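Long-range contacts in teichoic acid biosynthesis protein F (Staphylococcus epidermidis, PDB 3L7I), which belongs to the teichoic acid biosynthesis enzymes of bacterial cell walls and has two Rossmann-like domains of the GT-B type: residues 367-372 and 421-425; 437-443 and 478-483; 472-476 and 496-500. All coordinates share one frame; numbering follows the deposited sequence.

Contact 1 of 3, residues 367-372 and 421-425; sequences DSPKYI and WVSNA
In the first Rossmann-like domain of the GT-B fold, Pro369 of helix 367-379 lies against Ser423 at the end of strand 418-423. The axes of segments 367-372 and 421-423 approach to 7.8 Å at 129°, nearer antiparallel than parallel. Pro369 lies early in the helix, where lacking an N-H costs little, and its ring lies along the strand and the residue after it: Pro369 CD is 3.8 Å from Asn424 CB and Pro369 CB 4.1 Å from Val422 CG1. That methyl, anti to the backbone N (chi1 167°), also meets Ile372 CD1, so branched Val422 packs on two apolar helix residues about one turn apart. Helix 706-721 packs on Ile372 and Val422. The polar end lies at Asp367, where OD1 accepts Ser368 N at 2.9 Å from above the carboxylate plane and a weak bond from Asn424 ND2 at 3.3 Å; OD2 forms a salt bridge with Arg511. Asn424 suits the strand end because its amide can also accept: OD1 takes Phe360 N. With Asp367 and Asn424 at the C-terminal end of this strand, the helix packs on a parallel sheet of strand order 3-2-1-4-5-6-7, as in Rossmann-like domains.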
loop_
_atom_site.group_PDB
_atom_site.type_symbol
_atom_site.label_atom_id
_atom_site.label_comp_id
_atom_site.label_asym_id
_atom_site.label_seq_id
_atom_site.Cartn_x
_atom_site.Cartn_y
_atom_site.Cartn_z
ATOM N N ASP A 367 -3.934 -33.096 -33.694
ATOM C CA ASP A 367 -2.615 -32.833 -34.259
ATOM C C ASP A 367 -1.511 -33.664 -33.646
ATOM O O ASP A 367 -1.749 -34.703 -33.058
ATOM C CB ASP A 367 -2.246 -31.346 -34.202
ATOM C CG ASP A 367 -1.364 -30.919 -35.388
ATOM O OD1 ASP A 367 -0.147 -30.648 -35.175
ATOM O OD2 ASP A 367 -1.883 -30.887 -36.540
ATOM N N SER A 368 -0.293 -33.179 -33.799
ATOM C CA SER A 368 0.883 -33.910 -33.394
ATOM C C SER A 368 0.967 -34.182 -31.891
ATOM O O SER A 368 1.478 -35.223 -31.485
ATOM C CB SER A 368 2.130 -33.184 -33.885
ATOM O OG SER A 368 2.452 -33.607 -35.188
ATOM N N PRO A 369 0.494 -33.247 -31.052
ATOM C CA PRO A 369 0.434 -33.605 -29.630
ATOM C C PRO A 369 -0.450 -34.838 -29.377
ATOM O O PRO A 369 -0.130 -35.669 -28.504
ATOM C CB PRO A 369 -0.185 -32.367 -28.987
ATOM C CG PRO A 369 0.264 -31.260 -29.873
ATOM C CD PRO A 369 0.215 -31.822 -31.273
ATOM N N LYS A 370 -1.545 -34.948 -30.133
ATOM C CA LYS A 370 -2.469 -36.045 -29.940
ATOM C C LYS A 370 -1.737 -37.382 -30.129
ATOM O O LYS A 370 -1.837 -38.281 -29.274
ATOM C CB LYS A 370 -3.689 -35.914 -30.864
ATOM C CG LYS A 370 -4.387 -37.261 -31.211
ATOM C CD LYS A 370 -5.772 -37.053 -31.829
ATOM C CE LYS A 370 -6.229 -38.245 -32.683
ATOM N NZ LYS A 370 -7.712 -38.214 -32.965
ATOM N N TYR A 371 -0.980 -37.493 -31.224
ATOM C CA TYR A 371 -0.267 -38.727 -31.545
ATOM C C TYR A 371 0.923 -39.012 -30.624
ATOM O O TYR A 371 1.199 -40.172 -30.311
ATOM C CB TYR A 371 0.144 -38.747 -33.018
ATOM C CG TYR A 371 -1.056 -38.872 -33.923
ATOM C CD1 TYR A 371 -1.791 -37.752 -34.288
ATOM C CD2 TYR A 371 -1.477 -40.115 -34.390
ATOM C CE1 TYR A 371 -2.898 -37.862 -35.097
ATOM C CE2 TYR A 371 -2.579 -40.235 -35.197
ATOM C CZ TYR A 371 -3.290 -39.104 -35.546
ATOM O OH TYR A 371 -4.395 -39.216 -36.353
ATOM N N ILE A 372 1.620 -37.967 -30.185
ATOM C CA ILE A 372 2.688 -38.156 -29.221
ATOM C C ILE A 372 2.057 -38.803 -27.994
ATOM O O ILE A 372 2.581 -39.783 -27.461
ATOM C CB ILE A 372 3.423 -36.822 -28.874
ATOM C CG1 ILE A 372 4.198 -36.314 -30.096
ATOM C CG2 ILE A 372 4.372 -36.995 -27.686
ATOM C CD1 ILE A 372 4.808 -34.915 -29.916
ATOM N N TRP A 421 6.586 -29.931 -21.382
ATOM C CA TRP A 421 5.516 -29.317 -22.189
ATOM C C TRP A 421 5.529 -29.812 -23.649
ATOM O O TRP A 421 6.549 -29.742 -24.355
ATOM C CB TRP A 421 5.619 -27.786 -22.219
ATOM C CG TRP A 421 5.659 -27.090 -20.928
ATOM C CD1 TRP A 421 5.504 -27.635 -19.695
ATOM C CD2 TRP A 421 5.851 -25.693 -20.732
ATOM N NE1 TRP A 421 5.614 -26.662 -18.731
ATOM C CE2 TRP A 421 5.823 -25.460 -19.347
ATOM C CE3 TRP A 421 6.069 -24.618 -21.594
ATOM C CZ2 TRP A 421 5.993 -24.198 -18.805
ATOM C CZ3 TRP A 421 6.237 -23.363 -21.060
ATOM C CH2 TRP A 421 6.194 -23.160 -19.678
ATOM N N VAL A 422 4.384 -30.302 -24.102
ATOM C CA VAL A 422 4.227 -30.729 -25.480
ATOM C C VAL A 422 3.156 -29.898 -26.148
ATOM O O VAL A 422 1.995 -29.865 -25.694
ATOM C CB VAL A 422 3.791 -32.156 -25.534
ATOM C CG1 VAL A 422 3.341 -32.475 -26.909
ATOM C CG2 VAL A 422 4.947 -33.042 -25.126
ATOM N N SER A 423 3.545 -29.186 -27.205
ATOM C CA SER A 423 2.554 -28.515 -28.042
ATOM C C SER A 423 2.987 -28.126 -29.465
ATOM O O SER A 423 4.162 -28.213 -29.846
ATOM C CB SER A 423 1.905 -27.331 -27.297
ATOM O OG SER A 423 2.748 -26.197 -27.236
ATOM N N ASN A 424 1.991 -27.693 -30.231
ATOM C CA ASN A 424 2.130 -27.433 -31.646
ATOM C C ASN A 424 1.799 -25.976 -31.968
ATOM O O ASN A 424 1.508 -25.631 -33.123
ATOM C CB ASN A 424 1.171 -28.322 -32.405
ATOM C CG ASN A 424 -0.260 -27.949 -32.137
ATOM O OD1 ASN A 424 -0.555 -27.307 -31.137
ATOM N ND2 ASN A 424 -1.157 -28.327 -33.036
ATOM N N ALA A 425 1.835 -25.110 -30.961
ATOM C CA ALA A 425 1.607 -23.693 -31.215
ATOM C C ALA A 425 2.223 -22.921 -30.087
ATOM O O ALA A 425 2.623 -23.506 -29.086
ATOM C CB ALA A 425 0.141 -23.397 -31.324
#

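Contact 2 of 3, residues 437-443 and 478-483; sequences QTYIQTW and RWDYLI
Ile440 beside Tyr481 and Gln441 beside Leu482 are the parallel bridges joining strands 438-441 and 481-484, the two strands of a beta-alpha-beta unit whose connection contains helix 465-476. The ladder runs from Tyr481 N to Tyr439 O, which also accepts Asp480 N, then Gln441 N to Tyr481 O (2.7 Å) and Ile483 N to Gln441 O (2.8 Å). Packing is densest on the face of Gln441 and Leu482, where Tyr439 and the Trp479 indole from the preceding loop also pack. The indole edge, led by CD1, points at the face of the Tyr439 ring, with planes 69° apart and Trp479 CD1 3.6 Å from Tyr439 CE2. Gln441 CG lies centrally over the six-membered ring of Trp479, 3.3 Å from its centroid, and Trp443 CE3 meets Trp479 CH2, at its benzo end, obliquely. Tyr439 OH and Trp479 NE1 bond to Glu475. On the other face Tyr481 CD2 has only Ile440 CG1 and Thr438 CG2, both at 3.9 Å. Helix 706-721 covers beta-branched Ile440 and Ile483, apt for a buried strand, and touches Tyr481; Thr438, Asp480 and Tyr481 are partly exposed. Asp480, before the strand, accepts at OD2 the Tyr439 N-H that the ladder leaves over (2.7 Å), and pairs with Lys433. Gln441 bends at chi2 (55°): NE2 bonds to Ala425 O, while OE1 takes Trp443 N on a lone pair at 2.8 Å.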
loop_
_atom_site.group_PDB
_atom_site.type_symbol
_atom_site.label_atom_id
_atom_site.label_comp_id
_atom_site.label_asym_id
_atom_site.label_seq_id
_atom_site.Cartn_x
_atom_site.Cartn_y
_atom_site.Cartn_z
ATOM N N GLN A 437 12.463 -27.617 -16.685
ATOM C CA GLN A 437 11.445 -28.202 -17.571
ATOM C C GLN A 437 11.865 -28.254 -19.054
ATOM O O GLN A 437 12.659 -27.425 -19.526
ATOM C CB GLN A 437 10.126 -27.422 -17.420
ATOM C CG GLN A 437 9.675 -27.232 -15.964
ATOM C CD GLN A 437 8.506 -26.253 -15.794
ATOM O OE1 GLN A 437 8.683 -25.039 -15.851
ATOM N NE2 GLN A 437 7.317 -26.788 -15.541
ATOM N N THR A 438 11.331 -29.226 -19.785
ATOM C CA THR A 438 11.639 -29.347 -21.204
ATOM C C THR A 438 10.417 -29.007 -22.060
ATOM O O THR A 438 9.371 -29.665 -21.938
ATOM C CB THR A 438 12.110 -30.755 -21.560
ATOM O OG1 THR A 438 13.240 -31.095 -20.759
ATOM C CG2 THR A 438 12.535 -30.805 -23.000
ATOM N N TYR A 439 10.543 -27.989 -22.921
ATOM C CA TYR A 439 9.439 -27.547 -23.769
ATOM C C TYR A 439 9.643 -28.073 -25.201
ATOM O O TYR A 439 10.543 -27.613 -25.931
ATOM C CB TYR A 439 9.344 -26.020 -23.741
ATOM C CG TYR A 439 8.188 -25.384 -24.508
ATOM C CD1 TYR A 439 7.394 -26.119 -25.390
ATOM C CD2 TYR A 439 7.934 -24.011 -24.390
ATOM C CE1 TYR A 439 6.366 -25.513 -26.096
ATOM C CE2 TYR A 439 6.900 -23.395 -25.099
ATOM C CZ TYR A 439 6.119 -24.151 -25.943
ATOM O OH TYR A 439 5.092 -23.528 -26.626
ATOM N N ILE A 440 8.821 -29.046 -25.595
ATOM C CA ILE A 440 8.909 -29.618 -26.937
ATOM C C ILE A 440 7.902 -28.968 -27.881
ATOM O O ILE A 440 6.701 -29.028 -27.645
ATOM C CB ILE A 440 8.707 -31.154 -26.914
ATOM C CG1 ILE A 440 9.818 -31.820 -26.109
ATOM C CG2 ILE A 440 8.739 -31.720 -28.304
ATOM C CD1 ILE A 440 9.736 -33.317 -26.133
ATOM N N GLN A 441 8.408 -28.333 -28.935
ATOM C CA GLN A 441 7.580 -27.632 -29.915
ATOM C C GLN A 441 7.495 -28.429 -31.202
ATOM O O GLN A 441 8.520 -28.762 -31.816
ATOM C CB GLN A 441 8.173 -26.258 -30.236
ATOM C CG GLN A 441 7.368 -25.454 -31.240
ATOM C CD GLN A 441 5.901 -25.267 -30.831
ATOM O OE1 GLN A 441 5.007 -25.749 -31.509
ATOM N NE2 GLN A 441 5.659 -24.568 -29.726
ATOM N N THR A 442 6.280 -28.743 -31.626
ATOM C CA THR A 442 6.139 -29.607 -32.777
ATOM C C THR A 442 5.904 -28.738 -33.968
ATOM O O THR A 442 6.126 -29.152 -35.104
ATOM C CB THR A 442 4.951 -30.507 -32.598
ATOM O OG1 THR A 442 3.762 -29.708 -32.615
ATOM C CG2 THR A 442 5.034 -31.199 -31.258
ATOM N N TRP A 443 5.475 -27.508 -33.679
ATOM C CA TRP A 443 4.842 -26.610 -34.661
ATOM C C TRP A 443 3.775 -27.369 -35.462
ATOM O O TRP A 443 3.426 -28.494 -35.118
ATOM C CB TRP A 443 5.869 -25.903 -35.567
ATOM C CG TRP A 443 5.321 -24.663 -36.223
ATOM C CD1 TRP A 443 5.168 -24.445 -37.549
ATOM C CD2 TRP A 443 4.832 -23.487 -35.563
ATOM N NE1 TRP A 443 4.619 -23.206 -37.764
ATOM C CE2 TRP A 443 4.398 -22.601 -36.562
ATOM C CE3 TRP A 443 4.715 -23.103 -34.221
ATOM C CZ2 TRP A 443 3.862 -21.357 -36.272
ATOM C CZ3 TRP A 443 4.179 -21.856 -33.932
ATOM C CH2 TRP A 443 3.766 -20.998 -34.956
ATOM N N ARG A 478 12.330 -20.221 -25.748
ATOM C CA ARG A 478 12.013 -21.153 -24.677
ATOM C C ARG A 478 11.840 -22.595 -25.193
ATOM O O ARG A 478 11.768 -23.538 -24.403
ATOM C CB ARG A 478 10.728 -20.723 -23.947
ATOM C CG ARG A 478 10.653 -19.263 -23.547
ATOM C CD ARG A 478 9.430 -18.984 -22.699
ATOM N NE ARG A 478 8.175 -19.281 -23.392
ATOM C CZ ARG A 478 6.992 -19.344 -22.781
ATOM N NH1 ARG A 478 5.892 -19.628 -23.464
ATOM N NH2 ARG A 478 6.920 -19.134 -21.469
ATOM N N TRP A 479 11.732 -22.747 -26.513
ATOM C CA TRP A 479 11.579 -24.059 -27.115
ATOM C C TRP A 479 12.886 -24.816 -27.012
ATOM O O TRP A 479 13.884 -24.428 -27.620
ATOM C CB TRP A 479 11.203 -23.968 -28.593
ATOM C CG TRP A 479 9.898 -23.300 -28.913
ATOM C CD1 TRP A 479 8.885 -22.950 -28.045
ATOM C CD2 TRP A 479 9.455 -22.936 -30.210
ATOM N NE1 TRP A 479 7.849 -22.366 -28.741
ATOM C CE2 TRP A 479 8.180 -22.348 -30.071
ATOM C CE3 TRP A 479 10.009 -23.057 -31.482
ATOM C CZ2 TRP A 479 7.467 -21.885 -31.150
ATOM C CZ3 TRP A 479 9.303 -22.591 -32.546
ATOM C CH2 TRP A 479 8.045 -22.010 -32.380
ATOM N N ASP A 480 12.878 -25.903 -26.254
ATOM C CA ASP A 480 14.074 -26.696 -26.059
ATOM C C ASP A 480 14.258 -27.616 -27.258
ATOM O O ASP A 480 15.378 -27.847 -27.709
ATOM C CB ASP A 480 13.951 -27.500 -24.758
ATOM C CG ASP A 480 13.859 -26.610 -23.515
ATOM O OD1 ASP A 480 14.686 -25.684 -23.353
ATOM O OD2 ASP A 480 12.951 -26.848 -22.697
ATOM N N TYR A 481 13.141 -28.132 -27.772
ATOM C CA TYR A 481 13.120 -28.952 -28.979
ATOM C C TYR A 481 12.098 -28.388 -29.968
ATOM O O TYR A 481 11.038 -27.921 -29.566
ATOM C CB TYR A 481 12.769 -30.390 -28.629
ATOM C CG TYR A 481 13.870 -31.120 -27.885
ATOM C CD1 TYR A 481 15.150 -31.245 -28.431
ATOM C CD2 TYR A 481 13.634 -31.701 -26.643
ATOM C CE1 TYR A 481 16.156 -31.928 -27.756
ATOM C CE2 TYR A 481 14.631 -32.375 -25.971
ATOM C CZ TYR A 481 15.888 -32.489 -26.527
ATOM O OH TYR A 481 16.870 -33.165 -25.838
ATOM N N LEU A 482 12.441 -28.410 -31.254
ATOM C CA LEU A 482 11.554 -28.005 -32.330
ATOM C C LEU A 482 11.561 -29.069 -33.427
ATOM O O LEU A 482 12.624 -29.476 -33.921
ATOM C CB LEU A 482 12.005 -26.678 -32.916
ATOM C CG LEU A 482 11.208 -26.260 -34.138
ATOM C CD1 LEU A 482 9.745 -26.330 -33.814
ATOM C CD2 LEU A 482 11.588 -24.879 -34.535
ATOM N N ILE A 483 10.375 -29.525 -33.819
ATOM C CA ILE A 483 10.280 -30.589 -34.812
ATOM C C ILE A 483 10.398 -30.034 -36.222
ATOM O O ILE A 483 9.880 -28.946 -36.517
ATOM C CB ILE A 483 8.983 -31.360 -34.660
ATOM C CG1 ILE A 483 9.003 -32.152 -33.351
ATOM C CG2 ILE A 483 8.778 -32.299 -35.826
ATOM C CD1 ILE A 483 7.959 -33.239 -33.281
#

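Contact 3 of 3, residues 472-476 and 496-500; sequences FNRET and AFWMD
Thr476, at the end of helix 465-476, and Phe497, the first residue to leave helical geometry after helix 487-496, share the polar bond of this contact: Thr476 OG1 donates to Phe497 O at 2.7 Å. With chi1 at 76° the hydroxyl sits between the backbone N and carbonyl carbon, from where it reaches the loop, and a small hydroxyl fits a place this close to another main chain. Stacking is the second kind of contact. Trp498 lays its indole beside the helix, and the Asn473 amide rests on one face with the planes 14° apart, Asn473 CG standing 3.6 Å above the ring. Asn473 CB makes a CH-pi contact over the six-membered ring, 3.5 Å from its centroid. A flat amide suits this place, since it can lie on the indole at a partly exposed rim where a polar group is tolerated. Apolar packing is the third: Phe472 CE1 touches Phe497 CE2 at 3.5 Å, in rings nearly parallel (20°) but slid apart, and Phe472 CB abuts Trp498 CZ3. With a single hydrogen bond among broad aromatic surfaces, the contact probably depends chiefly on ring packing, and the threonine bond probably helps set the loop's position against the helix end.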
loop_
_atom_site.group_PDB
_atom_site.type_symbol
_atom_site.label_atom_id
_atom_site.label_comp_id
_atom_site.label_asym_id
_atom_site.label_seq_id
_atom_site.Cartn_x
_atom_site.Cartn_y
_atom_site.Cartn_z
ATOM N N PHE A 472 7.625 -12.835 -30.307
ATOM C CA PHE A 472 7.703 -14.130 -30.936
ATOM C C PHE A 472 9.079 -14.679 -30.601
ATOM O O PHE A 472 9.266 -15.879 -30.389
ATOM C CB PHE A 472 7.532 -13.994 -32.444
ATOM C CG PHE A 472 6.915 -15.190 -33.094
ATOM C CD1 PHE A 472 7.463 -16.449 -32.927
ATOM C CD2 PHE A 472 5.793 -15.058 -33.884
ATOM C CE1 PHE A 472 6.894 -17.547 -33.521
ATOM C CE2 PHE A 472 5.223 -16.159 -34.487
ATOM C CZ PHE A 472 5.777 -17.396 -34.309
ATOM N N ASN A 473 10.052 -13.790 -30.537
ATOM C CA ASN A 473 11.409 -14.203 -30.288
ATOM C C ASN A 473 11.511 -14.737 -28.880
ATOM O O ASN A 473 12.236 -15.697 -28.635
ATOM C CB ASN A 473 12.374 -13.026 -30.511
ATOM C CG ASN A 473 13.828 -13.429 -30.359
ATOM O OD1 ASN A 473 14.137 -14.611 -30.164
ATOM N ND2 ASN A 473 14.726 -12.454 -30.438
ATOM N N ARG A 474 10.777 -14.112 -27.961
ATOM C CA ARG A 474 10.728 -14.537 -26.570
ATOM C C ARG A 474 10.219 -15.980 -26.445
ATOM O O ARG A 474 10.759 -16.773 -25.664
ATOM C CB ARG A 474 9.820 -13.610 -25.758
ATOM C CG ARG A 474 10.500 -12.417 -25.124
ATOM C CD ARG A 474 9.495 -11.448 -24.451
ATOM N NE ARG A 474 9.961 -10.054 -24.532
ATOM C CZ ARG A 474 9.822 -9.137 -23.567
ATOM N NH1 ARG A 474 9.229 -9.462 -22.417
ATOM N NH2 ARG A 474 10.288 -7.895 -23.735
ATOM N N GLU A 475 9.173 -16.309 -27.206
ATOM C CA GLU A 475 8.551 -17.624 -27.143
ATOM C C GLU A 475 9.464 -18.693 -27.712
ATOM O O GLU A 475 9.633 -19.746 -27.095
ATOM C CB GLU A 475 7.206 -17.627 -27.870
ATOM C CG GLU A 475 6.659 -19.011 -28.295
ATOM C CD GLU A 475 6.338 -19.945 -27.124
ATOM O OE1 GLU A 475 6.637 -19.552 -25.968
ATOM O OE2 GLU A 475 5.811 -21.064 -27.354
ATOM N N THR A 476 10.065 -18.440 -28.871
ATOM C CA THR A 476 10.870 -19.501 -29.461
ATOM C C THR A 476 12.131 -19.734 -28.630
ATOM O O THR A 476 12.665 -20.849 -28.593
ATOM C CB THR A 476 11.244 -19.244 -30.921
ATOM O OG1 THR A 476 12.289 -18.265 -30.982
ATOM C CG2 THR A 476 10.042 -18.782 -31.697
ATOM N N ALA A 496 13.576 -17.974 -39.358
ATOM C CA ALA A 496 12.258 -17.418 -39.048
ATOM C C ALA A 496 11.910 -17.478 -37.566
ATOM O O ALA A 496 11.076 -16.701 -37.081
ATOM C CB ALA A 496 11.177 -18.122 -39.867
ATOM N N PHE A 497 12.546 -18.403 -36.855
ATOM C CA PHE A 497 12.264 -18.598 -35.444
ATOM C C PHE A 497 13.469 -18.344 -34.550
ATOM O O PHE A 497 13.422 -18.646 -33.361
ATOM C CB PHE A 497 11.774 -20.025 -35.194
ATOM C CG PHE A 497 10.378 -20.291 -35.676
ATOM C CD1 PHE A 497 10.011 -21.571 -36.099
ATOM C CD2 PHE A 497 9.434 -19.276 -35.700
ATOM C CE1 PHE A 497 8.709 -21.828 -36.542
ATOM C CE2 PHE A 497 8.145 -19.517 -36.137
ATOM C CZ PHE A 497 7.774 -20.787 -36.559
ATOM N N TRP A 498 14.544 -17.797 -35.110
ATOM C CA TRP A 498 15.763 -17.586 -34.340
ATOM C C TRP A 498 16.146 -18.887 -33.628
ATOM O O TRP A 498 16.238 -18.910 -32.393
ATOM C CB TRP A 498 15.555 -16.494 -33.268
ATOM C CG TRP A 498 14.974 -15.153 -33.718
ATOM C CD1 TRP A 498 15.671 -14.055 -34.161
ATOM C CD2 TRP A 498 13.590 -14.772 -33.731
ATOM N NE1 TRP A 498 14.807 -13.038 -34.470
ATOM C CE2 TRP A 498 13.527 -13.444 -34.211
ATOM C CE3 TRP A 498 12.399 -15.430 -33.398
ATOM C CZ2 TRP A 498 12.326 -12.760 -34.364
ATOM C CZ3 TRP A 498 11.197 -14.746 -33.544
ATOM C CH2 TRP A 498 11.173 -13.419 -34.018
ATOM N N MET A 499 16.339 -19.972 -34.369
ATOM C CA MET A 499 16.623 -21.265 -33.734
ATOM C C MET A 499 18.031 -21.759 -34.045
ATOM O O MET A 499 18.596 -21.417 -35.078
ATOM C CB MET A 499 15.612 -22.320 -34.188
ATOM C CG MET A 499 14.225 -22.141 -33.625
ATOM S SD MET A 499 14.104 -22.842 -31.973
ATOM C CE MET A 499 15.213 -24.216 -32.180
ATOM N N ASP A 500 18.602 -22.562 -33.155
ATOM C CA ASP A 500 19.851 -23.239 -33.469
ATOM C C ASP A 500 19.493 -24.545 -34.151
ATOM O O ASP A 500 18.480 -25.143 -33.818
ATOM C CB ASP A 500 20.649 -23.544 -32.198
ATOM C CG ASP A 500 20.887 -22.316 -31.335
ATOM O OD1 ASP A 500 21.350 -21.278 -31.867
ATOM O OD2 ASP A 500 20.625 -22.402 -30.113
#

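In the fold
All three contacts belong to the domain built on the parallel sheet that includes strands 418-423, 438-441 and 481-484. Contacts 1 and 2 adjoin within it: 421-425 and 437-443 lie on neighbouring strands, joined by main-chain bonds such as Trp421 O to Ile440 N. Contact 1 sets a helix on the sheet by aliphatic packing with a weak polar link; contact 2 combines backbone bonds with an aromatic cluster; contact 3 ties the crossover helix 465-476 to the loop after helix 487-496, mainly through rings. All are largely buried, with centres about 9, 15 and 18 Å from the chain centre, though Asn473 and Trp498 of contact 3 are partly exposed. Phe497 extends the cluster of contact 2, meeting Trp443 and Trp479 edge-to-face.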